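Local coordinates for DNA mismatch repair protein MutL (Aquifex aeolicus, PDB 6LZI) that acts in DNA mismatch repair, binding ADP in a Bergerat-type ATPase domain whose ATP turnover probably drives its working cycle, at residues A30-V35 with K50-G55; D60-V65 with K114-E119; R104-Q109 with M131-E136. All blocks are in the same frame, centred on the assembly; numbering follows the deposited sequence.

Interaction 1 of 3, residues A30-V35 with K50-G55; sequences AKATKV and KDNGTG. With ADP (adenosine-5'-diphosphate), chain H.
Val35 and Asp51 face each other as an antiparallel, non-hydrogen-bonded pair at the open end of the hairpin made by strands 34-40 and 46-51. One residue on, the ladder is fading: the bond from Asn52 N to Lys34 O is weak. The two chains nevertheless stay close, and Ala32 CA lies 3.8 Å from Gly53 CA. A last bond runs from Thr54 N to Ala30 O, 3.2 Å long. A glycine suits position 53, because a CB there would strike Ala30 O. Lys31, with its positive phi of 52°, is the C-prime residue of the Schellman motif that ends helix 16-29.

Asn52 does most of the side-chain work, and its amide suits the task by offering an acceptor and a donor side by side. A chi1 of 67° places CG between the backbone N and the carbonyl carbon, and from there the amide meets the backbone of Thr33 and Lys34. Asn52 OD1 accepts from Thr33 N on an in-plane lone pair at 2.8 Å, and also from Lys34 N at 3.0 Å from above the carbonyl plane. Asn52 ND2 meets Thr33 OG1 at 3.0 Å, close to the amide plane, so three bonds fix the rotation of the group.

Asp51 serves the nucleotide. Its OD1 accepts from Gly53 N in an Asx turn. Asp51, which matches the adenine-recognising aspartate of the Bergerat fold, accepts from N6 of ADP through OD2 at 2.8 Å. Small Ala32 packs against it, Ala32 CB 3.6 Å from Asp51 CB, and Ala30 CB borders the adenine near N1.

Ser27 of helix 16-29 also bonds Asp51 OD2. Val35 packs on Val24 of the same helix and on Phe179 of strand 178-183, which flanks strand 34-40, whereas strand 134-140 flanks strand 46-51.

Interaction 2 of 3, residues D60-V65 with K114-E119; sequences DVEKVV and KEIEVE
Val61, Glu62 and Val65 meet Lys114, Ile116 and Val118 through aliphatic groups, with no aromatic ring or guanidinium taking part; Glu62 touches Ile116 through CG while its flat carboxylate leads away. Strand 114-119 turns Lys114, Ile116 and Val118 to the sheet face on which segment 60-65 lies. This is apolar packing of the segment running out of helix 58-61 on one face of the large sheet of the Bergerat ATPase fold. Glu115 and Glu117 point to the other face, where both form salt bridges with Arg127.

Ile116 carries the contact at the middle of the strand. Its CG1 stands anti to the backbone N (chi1 -177°), and CD1 beyond it touches two residues: Glu62 CG at 3.5 Å and Val65 CG2 at 3.5 Å. The second branch, Ile116 CG2, lies 3.8 Å from Val61 CG1, the two side chains sliding past each other in opposite directions. A beta-branched isoleucine suits this place because its separate arms reach different neighbours.

Val65 and Val118 meet tip to tip, and the 3.4 Å between Val65 CG1 and Val118 CG2 is tight for two methyl groups. Farther back along the strand Lys114 lends only its aliphatic stem, Lys114 CD approaching Val61 CB at 4.1 Å.

Val64 reaches the bound ADP instead. Leu103 of strand 100-106 and Ile123 of strand 122-129 extend the apolar patch around Ile116, and Ser96 of helix 91-96 touches both Val65 and Val118.

Interaction 3 of 3, residues R104-Q109 with M131-E136; sequences RSRFFQ and MPVGTE. With ADP (adenosine-5'-diphosphate), chain H.
Arg104, Arg106 and Met131 bury the most surface where strands 100-106 and 134-140 pair antiparallel in the sheet of the Bergerat fold. Arg104 pairs with Glu136 and Arg106 with Gly134, each through two backbone hydrogen bonds. Gly134 has a phi of 129°, at which a CB would be jammed against the preceding carbonyl.

Both arginines rise on one face of the sheet, with Met131 between their stems. Its flexible, unbranched thioether can lie over the backbone: Met131 CG rests 3.7 Å from Arg106 CB, the sulfur lies near Ser105 N, and Met131 CE ends 3.6 Å from Arg104 O.

Arg104 runs beside Glu136 in the same direction. Its NH1 makes a salt bridge with Glu136 OE2 at 2.8 Å, approaching from above the carboxylate, whose plane stands 86° from that of the guanidinium. Glu115 and Glu138 bind the same guanidinium, a cluster that probably keeps all these groups charged.

Arg106 is extended from CG to NE, long enough to reach past the strand end. Its NH1 donates to Met131 O at 2.7 Å in the guanidinium plane, and Val133 CG2 sits over one face, 3.6 Å above it toward the rim. An alanine here would probably leave Met131 O without this donor and Val133 CG2 without its flat cover, making segment 131-133 less firmly held.

On the opposite face, toward the nucleotide, Ser105 OG is hydrogen-bonded to Thr135 OG1 at 2.9 Å, and that Thr135 OG1 lies 3.4 Å from N1 of ADP.

In the fold
From the N terminus, helix 16-29 leads into interaction 1, which closes a short loop at the open end of the first hairpin before the others begin. Segment 60-65 then opens interaction 2, whose loop holds helix 91-96 and is not closed until 114-119. Before that, 104-109 has opened interaction 3, closed at 131-136, so interactions 2 and 3 cross. All three reach one sheet. Interactions 1 and 3 meet where Asp51 N approaches Thr135 O and Thr54 O approaches Phe108 N, and both touch ADP; interactions 2 and 3 meet at the neighbouring strands 100-106 and 113-119. Together they bind the hairpin, the sheet, and the end of helix 58-61 with the residues that follow it around the nucleotide.

Interaction 1 of 3, residues A30-V35 with K50-G55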
loop_
_atom_site.group_PDB
_atom_site.type_symbol
_atom_site.label_atom_id
_atom_site.label_comp_id
_atom_site.label_asym_id
_atom_site.label_seq_id
_atom_site.Cartn_x
_atom_site.Cartn_y
_atom_site.Cartn_z
ATOM N N ALA A 30 11.063 -6.027 -0.968
ATOM C CA ALA A 30 12.081 -6.256 -1.981
ATOM C C ALA A 30 12.733 -4.965 -2.489
ATOM O O ALA A 30 13.401 -4.993 -3.532
ATOM C CB ALA A 30 11.494 -7.025 -3.152
ATOM N N LYS A 31 12.621 -3.885 -1.711
ATOM C CA LYS A 31 13.222 -2.559 -1.892
ATOM C C LYS A 31 12.938 -1.989 -3.260
ATOM O O LYS A 31 13.806 -1.391 -3.921
ATOM C CB LYS A 31 14.727 -2.518 -1.582
ATOM C CG LYS A 31 15.547 -3.774 -1.667
ATOM C CD LYS A 31 16.959 -3.506 -1.085
ATOM C CE LYS A 31 18.089 -4.181 -1.857
ATOM N NZ LYS A 31 18.195 -3.818 -3.319
ATOM N N ALA A 32 11.675 -2.117 -3.663
ATOM C CA ALA A 32 11.237 -1.444 -4.888
ATOM C C ALA A 32 11.249 0.070 -4.698
ATOM O O ALA A 32 10.956 0.585 -3.609
ATOM C CB ALA A 32 9.833 -1.930 -5.241
ATOM N N THR A 33 11.660 0.817 -5.730
ATOM C CA THR A 33 11.470 2.281 -5.684
ATOM C C THR A 33 10.307 2.760 -6.568
ATOM O O THR A 33 9.964 3.953 -6.553
ATOM C CB THR A 33 12.764 3.003 -6.108
ATOM O OG1 THR A 33 13.089 2.607 -7.430
ATOM C CG2 THR A 33 13.952 2.647 -5.133
ATOM N N LYS A 34 9.681 1.859 -7.327
ATOM C CA LYS A 34 8.515 2.183 -8.127
ATOM C C LYS A 34 7.564 1.017 -8.003
ATOM O O LYS A 34 7.981 -0.125 -8.252
ATOM C CB LYS A 34 8.937 2.392 -9.592
ATOM C CG LYS A 34 10.023 3.447 -9.612
ATOM C CD LYS A 34 9.863 4.443 -10.740
ATOM C CE LYS A 34 10.944 5.554 -10.601
ATOM N NZ LYS A 34 12.231 5.090 -11.252
ATOM N N VAL A 35 6.365 1.298 -7.481
ATOM C CA VAL A 35 5.314 0.311 -7.317
ATOM C C VAL A 35 4.103 0.739 -8.132
ATOM O O VAL A 35 3.574 1.842 -7.944
ATOM C CB VAL A 35 4.949 0.194 -5.837
ATOM C CG1 VAL A 35 3.743 -0.779 -5.690
ATOM C CG2 VAL A 35 6.175 -0.285 -4.991
ATOM N N LYS A 50 3.146 -4.354 -9.901
ATOM C CA LYS A 50 4.388 -4.386 -10.611
ATOM C C LYS A 50 5.353 -3.581 -9.762
ATOM O O LYS A 50 5.011 -2.479 -9.312
ATOM C CB LYS A 50 4.250 -3.740 -11.943
ATOM C CG LYS A 50 5.571 -3.843 -12.802
ATOM C CD LYS A 50 5.183 -3.130 -14.086
ATOM C CE LYS A 50 6.309 -3.176 -15.125
ATOM N NZ LYS A 50 7.322 -2.238 -14.614
ATOM N N ASP A 51 6.564 -4.094 -9.646
ATOM C CA ASP A 51 7.631 -3.380 -8.944
ATOM C C ASP A 51 8.970 -3.581 -9.647
ATOM O O ASP A 51 9.150 -4.501 -10.484
ATOM C CB ASP A 51 7.707 -3.841 -7.449
ATOM C CG ASP A 51 8.285 -5.228 -7.256
ATOM O OD1 ASP A 51 9.417 -5.537 -7.776
ATOM O OD2 ASP A 51 7.569 -6.072 -6.607
ATOM N N ASN A 52 9.917 -2.681 -9.311
ATOM C CA ASN A 52 11.268 -2.716 -9.838
ATOM C C ASN A 52 12.265 -3.094 -8.737
ATOM O O ASN A 52 13.392 -2.602 -8.731
ATOM C CB ASN A 52 11.635 -1.349 -10.456
ATOM C CG ASN A 52 11.723 -0.244 -9.390
ATOM O OD1 ASN A 52 11.298 -0.441 -8.233
ATOM N ND2 ASN A 52 12.329 0.907 -9.740
ATOM N N GLY A 53 11.846 -3.954 -7.830
ATOM C CA GLY A 53 12.713 -4.452 -6.783
ATOM C C GLY A 53 13.676 -5.506 -7.287
ATOM O O GLY A 53 13.882 -5.719 -8.485
ATOM N N THR A 54 14.226 -6.229 -6.335
ATOM C CA THR A 54 15.331 -7.116 -6.659
ATOM C C THR A 54 14.897 -8.366 -7.402
ATOM O O THR A 54 15.751 -9.116 -7.871
ATOM C CB THR A 54 16.044 -7.543 -5.361
ATOM O OG1 THR A 54 15.227 -8.511 -4.692
ATOM C CG2 THR A 54 16.160 -6.391 -4.471
ATOM N N GLY A 55 13.586 -8.650 -7.442
ATOM C CA GLY A 55 13.107 -9.868 -8.054
ATOM C C GLY A 55 13.438 -11.132 -7.255
ATOM O O GLY A 55 13.867 -11.106 -6.096
HETATM P PB ADP H . 6.473 -13.290 3.276
HETATM O O1B ADP H . 6.529 -12.014 2.507
HETATM O O2B ADP H . 7.864 -13.967 3.388
HETATM O O3B ADP H . 5.858 -13.103 4.645
HETATM P PA ADP H . 4.926 -14.021 0.977
HETATM O O1A ADP H . 4.066 -15.210 0.659
HETATM O O2A ADP H . 4.236 -12.702 0.903
HETATM O O3A ADP H . 5.546 -14.322 2.484
HETATM O "O5'" ADP H . 6.122 -13.895 -0.102
HETATM C "C5'" ADP H . 6.976 -15.038 -0.022
HETATM C "C4'" ADP H . 8.385 -14.685 -0.489
HETATM O "O4'" ADP H . 8.355 -14.403 -1.865
HETATM C "C3'" ADP H . 9.034 -13.478 0.157
HETATM O "O3'" ADP H . 9.772 -13.897 1.338
HETATM C "C2'" ADP H . 10.012 -13.024 -0.909
HETATM O "O2'" ADP H . 11.167 -13.907 -0.730
HETATM C "C1'" ADP H . 9.332 -13.435 -2.193
HETATM N N9 ADP H . 8.612 -12.337 -2.824
HETATM C C8 ADP H . 7.266 -12.139 -2.878
HETATM N N7 ADP H . 6.965 -11.015 -3.580
HETATM C C5 ADP H . 8.168 -10.499 -3.943
HETATM C C6 ADP H . 8.544 -9.305 -4.705
HETATM N N6 ADP H . 7.581 -8.456 -5.161
HETATM N N1 ADP H . 9.873 -9.082 -4.899
HETATM C C2 ADP H . 10.816 -9.968 -4.372
HETATM N N3 ADP H . 10.541 -11.081 -3.695
HETATM C C4 ADP H . 9.227 -11.368 -3.487
#

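Interaction 2 of 3, residues D60-V65 with K114-E119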
loop_
_atom_site.group_PDB
_atom_site.type_symbol
_atom_site.label_atom_id
_atom_site.label_comp_id
_atom_site.label_asym_id
_atom_site.label_seq_id
_atom_site.Cartn_x
_atom_site.Cartn_y
_atom_site.Cartn_z
ATOM N N ASP A 60 13.749 -19.996 -7.101
ATOM C CA ASP A 60 12.869 -19.761 -5.974
ATOM C C ASP A 60 11.450 -19.393 -6.405
ATOM O O ASP A 60 10.546 -19.356 -5.555
ATOM C CB ASP A 60 13.434 -18.645 -5.060
ATOM C CG ASP A 60 14.815 -18.984 -4.456
ATOM O OD1 ASP A 60 15.033 -20.149 -4.052
ATOM O OD2 ASP A 60 15.697 -18.092 -4.381
ATOM N N VAL A 61 11.226 -19.120 -7.697
ATOM C CA VAL A 61 9.894 -18.701 -8.134
ATOM C C VAL A 61 8.844 -19.742 -7.736
ATOM O O VAL A 61 7.794 -19.399 -7.161
ATOM C CB VAL A 61 9.889 -18.419 -9.651
ATOM C CG1 VAL A 61 8.473 -18.192 -10.160
ATOM C CG2 VAL A 61 10.738 -17.206 -9.947
ATOM N N GLU A 62 9.132 -21.042 -7.979
ATOM C CA GLU A 62 8.096 -22.057 -7.750
ATOM C C GLU A 62 7.749 -22.165 -6.267
ATOM O O GLU A 62 6.575 -22.356 -5.903
ATOM C CB GLU A 62 8.529 -23.426 -8.289
ATOM C CG GLU A 62 7.341 -24.272 -8.733
ATOM C CD GLU A 62 7.580 -25.787 -8.677
ATOM O OE1 GLU A 62 8.610 -26.264 -9.206
ATOM O OE2 GLU A 62 6.725 -26.497 -8.094
ATOM N N LYS A 63 8.755 -21.979 -5.420
ATOM C CA LYS A 63 8.625 -22.138 -3.976
ATOM C C LYS A 63 7.606 -21.172 -3.367
ATOM O O LYS A 63 6.864 -21.538 -2.446
ATOM C CB LYS A 63 10.018 -21.942 -3.363
ATOM C CG LYS A 63 10.188 -22.255 -1.886
ATOM C CD LYS A 63 10.004 -20.993 -1.041
ATOM C CE LYS A 63 10.844 -19.831 -1.579
ATOM N NZ LYS A 63 10.262 -18.503 -1.226
ATOM N N VAL A 64 7.537 -19.936 -3.873
ATOM C CA VAL A 64 6.777 -18.900 -3.185
ATOM C C VAL A 64 5.276 -19.098 -3.273
ATOM O O VAL A 64 4.538 -18.416 -2.553
ATOM C CB VAL A 64 7.153 -17.504 -3.723
ATOM C CG1 VAL A 64 8.642 -17.273 -3.622
ATOM C CG2 VAL A 64 6.669 -17.335 -5.158
ATOM N N VAL A 65 4.792 -19.995 -4.123
ATOM C CA VAL A 65 3.351 -20.182 -4.256
ATOM C C VAL A 65 2.747 -20.592 -2.919
ATOM O O VAL A 65 1.912 -21.496 -2.841
ATOM C CB VAL A 65 3.006 -21.218 -5.341
ATOM C CG1 VAL A 65 1.529 -21.102 -5.732
ATOM C CG2 VAL A 65 3.894 -21.023 -6.552
ATOM N N LYS A 114 11.052 -15.402 -15.082
ATOM C CA LYS A 114 10.306 -16.639 -15.045
ATOM C C LYS A 114 8.897 -16.360 -14.531
ATOM O O LYS A 114 8.686 -15.554 -13.605
ATOM C CB LYS A 114 11.065 -17.685 -14.164
ATOM C CG LYS A 114 10.242 -18.925 -13.811
ATOM C CD LYS A 114 11.047 -20.032 -13.195
ATOM C CE LYS A 114 12.392 -20.210 -13.872
ATOM N NZ LYS A 114 12.439 -20.626 -15.326
ATOM N N GLU A 115 7.940 -17.099 -15.045
ATOM C CA GLU A 115 6.538 -16.857 -14.713
ATOM C C GLU A 115 5.899 -18.159 -14.238
ATOM O O GLU A 115 6.110 -19.199 -14.840
ATOM C CB GLU A 115 5.812 -16.321 -15.942
ATOM C CG GLU A 115 4.318 -16.271 -15.677
ATOM C CD GLU A 115 3.560 -15.714 -16.807
ATOM O OE1 GLU A 115 3.838 -14.583 -17.181
ATOM O OE2 GLU A 115 2.693 -16.423 -17.341
ATOM N N ILE A 116 5.167 -18.109 -13.135
ATOM C CA ILE A 116 4.455 -19.288 -12.646
ATOM C C ILE A 116 2.975 -18.969 -12.663
ATOM O O ILE A 116 2.553 -17.831 -12.414
ATOM C CB ILE A 116 4.922 -19.688 -11.231
ATOM C CG1 ILE A 116 4.217 -20.958 -10.767
ATOM C CG2 ILE A 116 4.678 -18.578 -10.211
ATOM C CD1 ILE A 116 5.042 -21.813 -9.813
ATOM N N GLU A 117 2.177 -19.944 -13.038
ATOM C CA GLU A 117 0.750 -19.741 -13.149
ATOM C C GLU A 117 0.033 -20.767 -12.269
ATOM O O GLU A 117 0.425 -21.937 -12.201
ATOM C CB GLU A 117 0.261 -19.837 -14.611
ATOM C CG GLU A 117 -1.239 -19.626 -14.709
ATOM C CD GLU A 117 -1.753 -19.580 -16.152
ATOM O OE1 GLU A 117 -1.033 -20.057 -17.033
ATOM O OE2 GLU A 117 -2.864 -19.065 -16.397
ATOM N N VAL A 118 -0.953 -20.294 -11.518
ATOM C CA VAL A 118 -1.601 -21.142 -10.518
ATOM C C VAL A 118 -3.086 -20.859 -10.609
ATOM O O VAL A 118 -3.494 -19.712 -10.802
ATOM C CB VAL A 118 -1.074 -20.871 -9.089
ATOM C CG1 VAL A 118 -1.923 -21.559 -8.042
ATOM C CG2 VAL A 118 0.396 -21.287 -8.967
ATOM N N GLU A 119 -3.903 -21.886 -10.423
ATOM C CA GLU A 119 -5.327 -21.682 -10.293
ATOM C C GLU A 119 -5.785 -22.359 -9.015
ATOM O O GLU A 119 -5.656 -23.584 -8.882
ATOM C CB GLU A 119 -6.068 -22.262 -11.485
ATOM C CG GLU A 119 -7.514 -21.893 -11.518
ATOM C CD GLU A 119 -8.288 -22.800 -12.443
ATOM O OE1 GLU A 119 -8.940 -23.747 -11.940
ATOM O OE2 GLU A 119 -8.217 -22.566 -13.671
#

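Interaction 3 of 3, residues R104-Q109 with M131-E136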
loop_
_atom_site.group_PDB
_atom_site.type_symbol
_atom_site.label_atom_id
_atom_site.label_comp_id
_atom_site.label_asym_id
_atom_site.label_seq_id
_atom_site.Cartn_x
_atom_site.Cartn_y
_atom_site.Cartn_z
ATOM N N ARG A 104 5.247 -13.235 -12.300
ATOM C CA ARG A 104 6.452 -13.256 -13.105
ATOM C C ARG A 104 7.520 -12.425 -12.395
ATOM O O ARG A 104 7.210 -11.413 -11.773
ATOM C CB ARG A 104 6.190 -12.737 -14.551
ATOM C CG ARG A 104 5.769 -11.249 -14.678
ATOM C CD ARG A 104 5.521 -10.960 -16.190
ATOM N NE ARG A 104 4.340 -11.735 -16.615
ATOM C CZ ARG A 104 3.088 -11.307 -16.426
ATOM N NH1 ARG A 104 2.865 -10.146 -15.805
ATOM N NH2 ARG A 104 2.030 -12.045 -16.824
ATOM N N SER A 105 8.768 -12.871 -12.466
ATOM C CA SER A 105 9.868 -12.167 -11.770
ATOM C C SER A 105 11.206 -12.403 -12.469
ATOM O O SER A 105 11.522 -13.510 -12.929
ATOM C CB SER A 105 9.994 -12.607 -10.295
ATOM O OG SER A 105 10.897 -11.784 -9.596
ATOM N N ARG A 106 11.986 -11.333 -12.552
ATOM C CA ARG A 106 13.313 -11.363 -13.093
ATOM C C ARG A 106 14.250 -10.901 -11.973
ATOM O O ARG A 106 14.102 -9.786 -11.449
ATOM C CB ARG A 106 13.430 -10.446 -14.284
ATOM C CG ARG A 106 14.861 -10.508 -14.883
ATOM C CD ARG A 106 14.945 -9.574 -16.123
ATOM N NE ARG A 106 16.324 -9.216 -16.425
ATOM C CZ ARG A 106 16.642 -8.311 -17.352
ATOM N NH1 ARG A 106 15.663 -7.756 -18.072
ATOM N NH2 ARG A 106 17.908 -7.934 -17.534
ATOM N N PHE A 107 15.152 -11.780 -11.600
ATOM C CA PHE A 107 16.089 -11.504 -10.516
ATOM C C PHE A 107 17.131 -10.513 -11.011
ATOM O O PHE A 107 17.558 -10.563 -12.170
ATOM C CB PHE A 107 16.734 -12.842 -10.126
ATOM C CG PHE A 107 17.482 -12.844 -8.821
ATOM C CD1 PHE A 107 16.844 -12.492 -7.636
ATOM C CD2 PHE A 107 18.730 -13.382 -8.772
ATOM C CE1 PHE A 107 17.526 -12.548 -6.430
ATOM C CE2 PHE A 107 19.452 -13.464 -7.532
ATOM C CZ PHE A 107 18.816 -13.060 -6.374
ATOM N N PHE A 108 17.613 -9.656 -10.115
ATOM C CA PHE A 108 18.588 -8.657 -10.539
ATOM C C PHE A 108 19.822 -9.288 -11.210
ATOM O O PHE A 108 20.452 -8.655 -12.075
ATOM C CB PHE A 108 18.972 -7.761 -9.334
ATOM C CG PHE A 108 19.875 -8.439 -8.336
ATOM C CD1 PHE A 108 19.315 -9.171 -7.288
ATOM C CD2 PHE A 108 21.252 -8.272 -8.396
ATOM C CE1 PHE A 108 20.156 -9.800 -6.340
ATOM C CE2 PHE A 108 22.107 -8.894 -7.472
ATOM C CZ PHE A 108 21.553 -9.658 -6.446
ATOM N N GLN A 109 20.139 -10.547 -10.924
ATOM C CA GLN A 109 21.333 -11.145 -11.513
ATOM C C GLN A 109 21.072 -11.844 -12.849
ATOM O O GLN A 109 22.017 -12.325 -13.477
ATOM C CB GLN A 109 21.960 -12.157 -10.540
ATOM C CG GLN A 109 22.061 -11.684 -9.114
ATOM C CD GLN A 109 23.244 -12.290 -8.365
ATOM O OE1 GLN A 109 23.182 -13.430 -7.885
ATOM N NE2 GLN A 109 24.334 -11.518 -8.255
ATOM N N MET A 131 11.295 -9.643 -19.453
ATOM C CA MET A 131 10.691 -8.600 -18.628
ATOM C C MET A 131 11.800 -7.748 -18.059
ATOM O O MET A 131 12.951 -8.168 -18.069
ATOM C CB MET A 131 9.863 -9.196 -17.483
ATOM C CG MET A 131 10.613 -10.220 -16.701
ATOM S SD MET A 131 9.556 -10.954 -15.449
ATOM C CE MET A 131 9.121 -9.669 -14.326
ATOM N N PRO A 132 11.482 -6.564 -17.537
ATOM C CA PRO A 132 12.488 -5.831 -16.755
ATOM C C PRO A 132 12.758 -6.530 -15.421
ATOM O O PRO A 132 11.934 -7.284 -14.892
ATOM C CB PRO A 132 11.849 -4.453 -16.515
ATOM C CG PRO A 132 10.614 -4.397 -17.373
ATOM C CD PRO A 132 10.187 -5.835 -17.592
ATOM N N VAL A 133 13.927 -6.233 -14.852
ATOM C CA VAL A 133 14.185 -6.676 -13.484
ATOM C C VAL A 133 13.061 -6.237 -12.562
ATOM O O VAL A 133 12.555 -5.097 -12.630
ATOM C CB VAL A 133 15.529 -6.118 -12.964
ATOM C CG1 VAL A 133 15.656 -6.492 -11.471
ATOM C CG2 VAL A 133 16.678 -6.642 -13.760
ATOM N N GLY A 134 12.643 -7.148 -11.713
ATOM C CA GLY A 134 11.596 -6.883 -10.729
ATOM C C GLY A 134 10.500 -7.963 -10.802
ATOM O O GLY A 134 10.726 -9.076 -11.277
ATOM N N THR A 135 9.313 -7.649 -10.286
ATOM C CA THR A 135 8.263 -8.658 -10.074
ATOM C C THR A 135 6.912 -8.092 -10.437
ATOM O O THR A 135 6.639 -6.921 -10.181
ATOM C CB THR A 135 8.253 -9.098 -8.579
ATOM O OG1 THR A 135 9.536 -9.633 -8.243
ATOM C CG2 THR A 135 7.207 -10.145 -8.297
ATOM N N GLU A 136 6.083 -8.903 -11.090
ATOM C CA GLU A 136 4.730 -8.516 -11.442
ATOM C C GLU A 136 3.814 -9.665 -11.031
ATOM O O GLU A 136 4.069 -10.810 -11.400
ATOM C CB GLU A 136 4.644 -8.238 -12.960
ATOM C CG GLU A 136 3.250 -7.760 -13.310
ATOM C CD GLU A 136 3.312 -7.029 -14.643
ATOM O OE1 GLU A 136 2.881 -5.873 -14.670
ATOM O OE2 GLU A 136 3.983 -7.599 -15.519
HETATM P PB ADP H . 6.473 -13.290 3.276
HETATM O O1B ADP H . 6.529 -12.014 2.507
HETATM O O2B ADP H . 7.864 -13.967 3.388
HETATM O O3B ADP H . 5.858 -13.103 4.645
HETATM P PA ADP H . 4.926 -14.021 0.977
HETATM O O1A ADP H . 4.066 -15.210 0.659
HETATM O O2A ADP H . 4.236 -12.702 0.903
HETATM O O3A ADP H . 5.546 -14.322 2.484
HETATM O "O5'" ADP H . 6.122 -13.895 -0.102
HETATM C "C5'" ADP H . 6.976 -15.038 -0.022
HETATM C "C4'" ADP H . 8.385 -14.685 -0.489
HETATM O "O4'" ADP H . 8.355 -14.403 -1.865
HETATM C "C3'" ADP H . 9.034 -13.478 0.157
HETATM O "O3'" ADP H . 9.772 -13.897 1.338
HETATM C "C2'" ADP H . 10.012 -13.024 -0.909
HETATM O "O2'" ADP H . 11.167 -13.907 -0.730
HETATM C "C1'" ADP H . 9.332 -13.435 -2.193
HETATM N N9 ADP H . 8.612 -12.337 -2.824
HETATM C C8 ADP H . 7.266 -12.139 -2.878
HETATM N N7 ADP H . 6.965 -11.015 -3.580
HETATM C C5 ADP H . 8.168 -10.499 -3.943
HETATM C C6 ADP H . 8.544 -9.305 -4.705
HETATM N N6 ADP H . 7.581 -8.456 -5.161
HETATM N N1 ADP H . 9.873 -9.082 -4.899
HETATM C C2 ADP H . 10.816 -9.968 -4.372
HETATM N N3 ADP H . 10.541 -11.081 -3.695
HETATM C C4 ADP H . 9.227 -11.368 -3.487
#